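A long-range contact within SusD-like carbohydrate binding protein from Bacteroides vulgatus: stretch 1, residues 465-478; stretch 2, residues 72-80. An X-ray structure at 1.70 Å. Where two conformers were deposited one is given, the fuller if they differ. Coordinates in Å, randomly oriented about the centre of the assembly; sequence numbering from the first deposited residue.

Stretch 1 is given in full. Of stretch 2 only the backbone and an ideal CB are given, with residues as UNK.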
# COMPACT_ATOMS: atom_id res chain seq x y z
N SER A 465 -19.13 -0.89 -1.00
CA SER A 465 -19.70 -0.31 0.23
C SER A 465 -19.11 1.04 0.54
O SER A 465 -17.91 1.24 0.41
CB SER A 465 -19.41 -1.26 1.41
OG SER A 465 -19.80 -0.70 2.67
N LYS A 466 -19.95 1.94 1.08
CA LYS A 466 -19.48 3.20 1.65
C LYS A 466 -18.37 3.01 2.67
O LYS A 466 -17.55 3.88 2.84
CB LYS A 466 -20.65 3.98 2.31
CG LYS A 466 -21.18 3.41 3.60
CD LYS A 466 -22.52 4.08 4.00
CE LYS A 466 -22.98 3.63 5.39
NZ LYS A 466 -24.33 4.18 5.80
N TYR A 467 -18.35 1.87 3.35
CA TYR A 467 -17.34 1.64 4.37
C TYR A 467 -15.91 1.43 3.82
O TYR A 467 -14.95 1.43 4.59
CB TYR A 467 -17.75 0.48 5.29
CG TYR A 467 -18.94 0.81 6.15
CD1 TYR A 467 -18.79 1.62 7.27
CD2 TYR A 467 -20.23 0.29 5.87
CE1 TYR A 467 -19.88 1.95 8.07
CE2 TYR A 467 -21.31 0.61 6.67
CZ TYR A 467 -21.13 1.44 7.77
OH TYR A 467 -22.17 1.73 8.61
N TYR A 468 -15.79 1.24 2.50
CA TYR A 468 -14.49 1.03 1.89
C TYR A 468 -13.75 2.32 1.55
O TYR A 468 -12.57 2.28 1.35
CB TYR A 468 -14.61 0.21 0.61
CG TYR A 468 -15.18 -1.19 0.75
CD1 TYR A 468 -14.99 -1.94 1.93
CD2 TYR A 468 -15.76 -1.84 -0.34
CE1 TYR A 468 -15.50 -3.22 2.04
CE2 TYR A 468 -16.32 -3.14 -0.22
CZ TYR A 468 -16.13 -3.85 0.96
OH TYR A 468 -16.63 -5.15 1.11
N LEU A 469 -14.46 3.44 1.39
CA LEU A 469 -13.78 4.63 0.82
C LEU A 469 -13.20 5.61 1.81
O LEU A 469 -13.83 5.92 2.85
CB LEU A 469 -14.72 5.38 -0.11
CG LEU A 469 -15.33 4.62 -1.27
CD1 LEU A 469 -16.20 5.64 -2.13
CD2 LEU A 469 -14.26 3.96 -2.08
N TYR A 470 -12.02 6.14 1.48
CA TYR A 470 -11.52 7.32 2.19
C TYR A 470 -12.42 8.51 1.79
O TYR A 470 -13.08 8.48 0.72
CB TYR A 470 -10.08 7.63 1.83
CG TYR A 470 -9.03 6.69 2.45
CD1 TYR A 470 -9.00 5.34 2.16
CD2 TYR A 470 -7.99 7.22 3.21
CE1 TYR A 470 -7.96 4.48 2.68
CE2 TYR A 470 -6.99 6.40 3.73
CZ TYR A 470 -6.99 5.04 3.47
OH TYR A 470 -5.94 4.28 3.99
N ARG A 471 -12.53 9.47 2.68
CA ARG A 471 -13.45 10.61 2.54
C ARG A 471 -12.77 11.97 2.56
O ARG A 471 -11.88 12.25 3.34
CB ARG A 471 -14.46 10.55 3.69
CG ARG A 471 -15.25 9.24 3.70
CD ARG A 471 -16.31 9.23 4.78
NE ARG A 471 -17.36 10.22 4.53
CZ ARG A 471 -18.47 10.35 5.24
NH1 ARG A 471 -18.70 9.55 6.29
NH2 ARG A 471 -19.37 11.29 4.90
N ILE A 472 -13.23 12.85 1.69
CA ILE A 472 -12.87 14.25 1.78
C ILE A 472 -13.19 14.72 3.20
O ILE A 472 -14.24 14.35 3.80
CB ILE A 472 -13.63 15.06 0.71
CG1 ILE A 472 -13.24 14.57 -0.70
CG2 ILE A 472 -13.37 16.54 0.91
CD1 ILE A 472 -14.16 14.98 -1.85
N THR A 473 -12.27 15.49 3.78
CA THR A 473 -12.39 15.94 5.18
C THR A 473 -13.50 16.94 5.41
O THR A 473 -13.91 17.68 4.48
CB THR A 473 -11.09 16.60 5.67
OG1 THR A 473 -10.79 17.75 4.87
CG2 THR A 473 -9.90 15.57 5.65
N ASP A 474 -13.97 16.99 6.66
CA ASP A 474 -14.92 18.02 7.06
C ASP A 474 -14.38 19.43 6.79
O ASP A 474 -15.14 20.33 6.35
CB ASP A 474 -15.27 17.89 8.54
CG ASP A 474 -16.23 16.72 8.83
OD1 ASP A 474 -16.89 16.16 7.91
OD2 ASP A 474 -16.32 16.36 10.00
N SER A 475 -13.10 19.66 7.10
CA SER A 475 -12.50 20.98 6.90
C SER A 475 -12.56 21.38 5.44
O SER A 475 -12.90 22.52 5.13
CB SER A 475 -11.05 21.04 7.43
OG SER A 475 -10.54 22.37 7.32
N GLU A 476 -12.25 20.44 4.54
CA GLU A 476 -12.31 20.75 3.12
C GLU A 476 -13.74 21.07 2.68
O GLU A 476 -13.97 21.96 1.89
CB GLU A 476 -11.78 19.57 2.29
CG GLU A 476 -11.81 19.79 0.78
CD GLU A 476 -10.65 20.63 0.26
OE1 GLU A 476 -9.60 20.72 0.97
OE2 GLU A 476 -10.79 21.12 -0.89
N GLU A 477 -14.72 20.33 3.20
CA GLU A 477 -16.14 20.63 2.86
C GLU A 477 -16.59 22.02 3.28
O GLU A 477 -17.46 22.64 2.64
CB GLU A 477 -17.07 19.55 3.42
CG GLU A 477 -16.90 18.25 2.64
CD GLU A 477 -17.95 17.20 2.96
OE1 GLU A 477 -18.55 17.25 4.05
OE2 GLU A 477 -18.14 16.29 2.14
N LEU A 478 -16.01 22.53 4.36
CA LEU A 478 -16.31 23.89 4.79
C LEU A 478 -15.57 24.92 3.98
O LEU A 478 -16.16 25.88 3.53
CB LEU A 478 -15.95 24.08 6.27
CG LEU A 478 -16.87 23.44 7.29
CD1 LEU A 478 -16.34 23.76 8.69
CD2 LEU A 478 -18.35 23.96 7.13
N UNK A 72 -12.66 -2.98 12.04
CA UNK A 72 -14.12 -2.91 12.20
C UNK A 72 -14.84 -2.15 11.08
O UNK A 72 -16.10 -2.16 11.01
CB UNK A 72 -14.45 -2.25 13.54
N UNK A 73 -14.06 -1.43 10.27
CA UNK A 73 -14.56 -0.52 9.22
C UNK A 73 -15.16 0.78 9.73
O UNK A 73 -15.87 1.50 8.99
CB UNK A 73 -15.62 -1.24 8.38
N UNK A 74 -14.91 1.13 10.99
CA UNK A 74 -15.45 2.40 11.48
C UNK A 74 -14.50 3.62 11.35
O UNK A 74 -14.99 4.76 11.34
CB UNK A 74 -15.83 2.23 12.95
N UNK A 75 -13.17 3.37 11.26
CA UNK A 75 -12.15 4.43 11.33
C UNK A 75 -12.16 5.41 10.14
O UNK A 75 -12.20 6.62 10.34
CB UNK A 75 -10.77 3.78 11.43
N UNK A 76 -12.14 4.89 8.92
CA UNK A 76 -12.01 5.75 7.75
C UNK A 76 -13.37 6.41 7.43
O UNK A 76 -13.44 7.62 7.26
CB UNK A 76 -11.50 4.95 6.55
N UNK A 77 -14.43 5.62 7.37
CA UNK A 77 -15.79 6.14 7.17
C UNK A 77 -16.10 7.17 8.26
O UNK A 77 -16.78 8.15 8.02
CB UNK A 77 -16.82 5.01 7.19
N UNK A 78 -15.60 6.90 9.47
CA UNK A 78 -15.72 7.81 10.60
C UNK A 78 -14.88 9.08 10.59
O UNK A 78 -14.95 9.87 11.55
CB UNK A 78 -15.38 7.03 11.87
N UNK A 79 -14.11 9.28 9.52
CA UNK A 79 -13.24 10.46 9.39
C UNK A 79 -12.31 10.66 10.59
O UNK A 79 -12.13 11.79 11.11
CB UNK A 79 -14.10 11.71 9.20
N UNK A 80 -11.73 9.56 11.05
CA UNK A 80 -10.72 9.61 12.12
C UNK A 80 -9.36 10.14 11.67
O UNK A 80 -9.20 10.70 10.56
CB UNK A 80 -10.53 8.21 12.71

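Position 72 has nothing of stretch 1 within reach of its CB, and many side chains would serve. It is Glu-72, which takes no part.

Position 73 has a positive phi of 73°, where glycine or asparagine would be the easy choices. Yet its CB points toward stretch 1, with the ideal CB 4.1 Å from Tyr-467 CB, and beyond lies the ring of Tyr-468. That favours a large apolar group. Phe-73 closes the preceding helix in a Schellman motif; its CE1 lies 4.0 Å from Tyr-468 CE1, at the edge of that tyrosine ring.

Positions 74 and 75 meet no part of stretch 1 and would tolerate small or polar residues. They are Ser-74 and Ala-75, whose carbonyls receive the amides of 78 and 80.

Position 76 points at backbone, its ideal CB 4.5 Å from Leu-469 O and 5.0 Å from Tyr-470 CA, with the Tyr-470 ring alongside. A medium aliphatic residue such as valine, leucine or isoleucine fits. Ile-76 sets CG2 3.4 Å from Tyr-470 CA, and its CD1 sits over the face of the Tyr-470 ring in a CH-pi contact.

Position 77 points sideways, its ideal CB 3.9 Å from Tyr-467 CD1 and 4.9 Å from Arg-471 CD. A long flat side chain could lie between ring and guanidinium; an aromatic suits best. Tyr-77, chi1 t, has Tyr-467 CE1 over one face of its ring and Arg-471 NH1 over the opposite one. The cation-pi component is long and at most weak; the firmer tie is from Arg-471 NH1 to the backbone Tyr-77 O, 2.9 Å. Between the backbones, a water donates to Phe-73 O and Tyr-467 O and accepts from Tyr-77 N.

Position 78 points away, and an ideal CB would come within 2.4 Å of the O of Ser-74. Glycine is the sensible answer, and Gly-78 is found, inside the type I turn from 76 to 79.

Position 79, at phi/psi 53/43, is left-handed, which asparagine or glycine would tolerate. But Asp-474 OD2 is 5.2 Å from the ideal CB and Glu-477 lies farther along, so a long basic chain is attractive. Lys-79 extends, m then t throughout, passing CE over the Arg-471 guanidinium to form a salt bridge from NZ to Asp-474 OD1, 2.6 Å. A second water links NZ to Glu-477 OE1.

Position 80 is an N-cap beyond reach of stretch 1, with room for a CB; serine, aspartate or glycine would suit. It is Gly-80.

Stretch 2, residues 72-80: EFSAIYGKG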
# COMPACT_ATOMS: atom_id res chain seq x y z
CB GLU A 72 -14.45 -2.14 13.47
CG GLU A 72 -14.00 -2.75 14.75
CD GLU A 72 -14.57 -2.03 15.94
OE1 GLU A 72 -14.66 -0.78 15.92
OE2 GLU A 72 -14.95 -2.71 16.89
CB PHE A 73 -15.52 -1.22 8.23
CG PHE A 73 -14.86 -2.29 7.42
CD1 PHE A 73 -14.19 -1.99 6.25
CD2 PHE A 73 -14.91 -3.59 7.82
CE1 PHE A 73 -13.55 -2.99 5.51
CE2 PHE A 73 -14.31 -4.56 7.12
CZ PHE A 73 -13.61 -4.28 5.95
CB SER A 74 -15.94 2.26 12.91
OG SER A 74 -14.87 2.10 13.76
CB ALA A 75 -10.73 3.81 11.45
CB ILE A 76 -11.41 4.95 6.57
CG1 ILE A 76 -9.96 4.51 6.90
CG2 ILE A 76 -11.43 5.78 5.25
CD1 ILE A 76 -8.94 5.68 6.93
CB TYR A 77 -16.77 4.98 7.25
CG TYR A 77 -18.21 5.42 7.22
CD1 TYR A 77 -18.83 5.70 6.04
CD2 TYR A 77 -18.93 5.59 8.40
CE1 TYR A 77 -20.16 6.10 5.99
CE2 TYR A 77 -20.27 6.00 8.35
CZ TYR A 77 -20.86 6.27 7.14
OH TYR A 77 -22.19 6.70 7.07
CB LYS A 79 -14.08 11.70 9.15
CG LYS A 79 -14.67 11.73 7.75
CD LYS A 79 -15.71 12.87 7.71
CE LYS A 79 -16.27 13.02 6.37
NZ LYS A 79 -17.39 14.03 6.42
O HOH W 1 -14.41 2.58 6.95
O HOH W 2 -19.86 14.67 5.39
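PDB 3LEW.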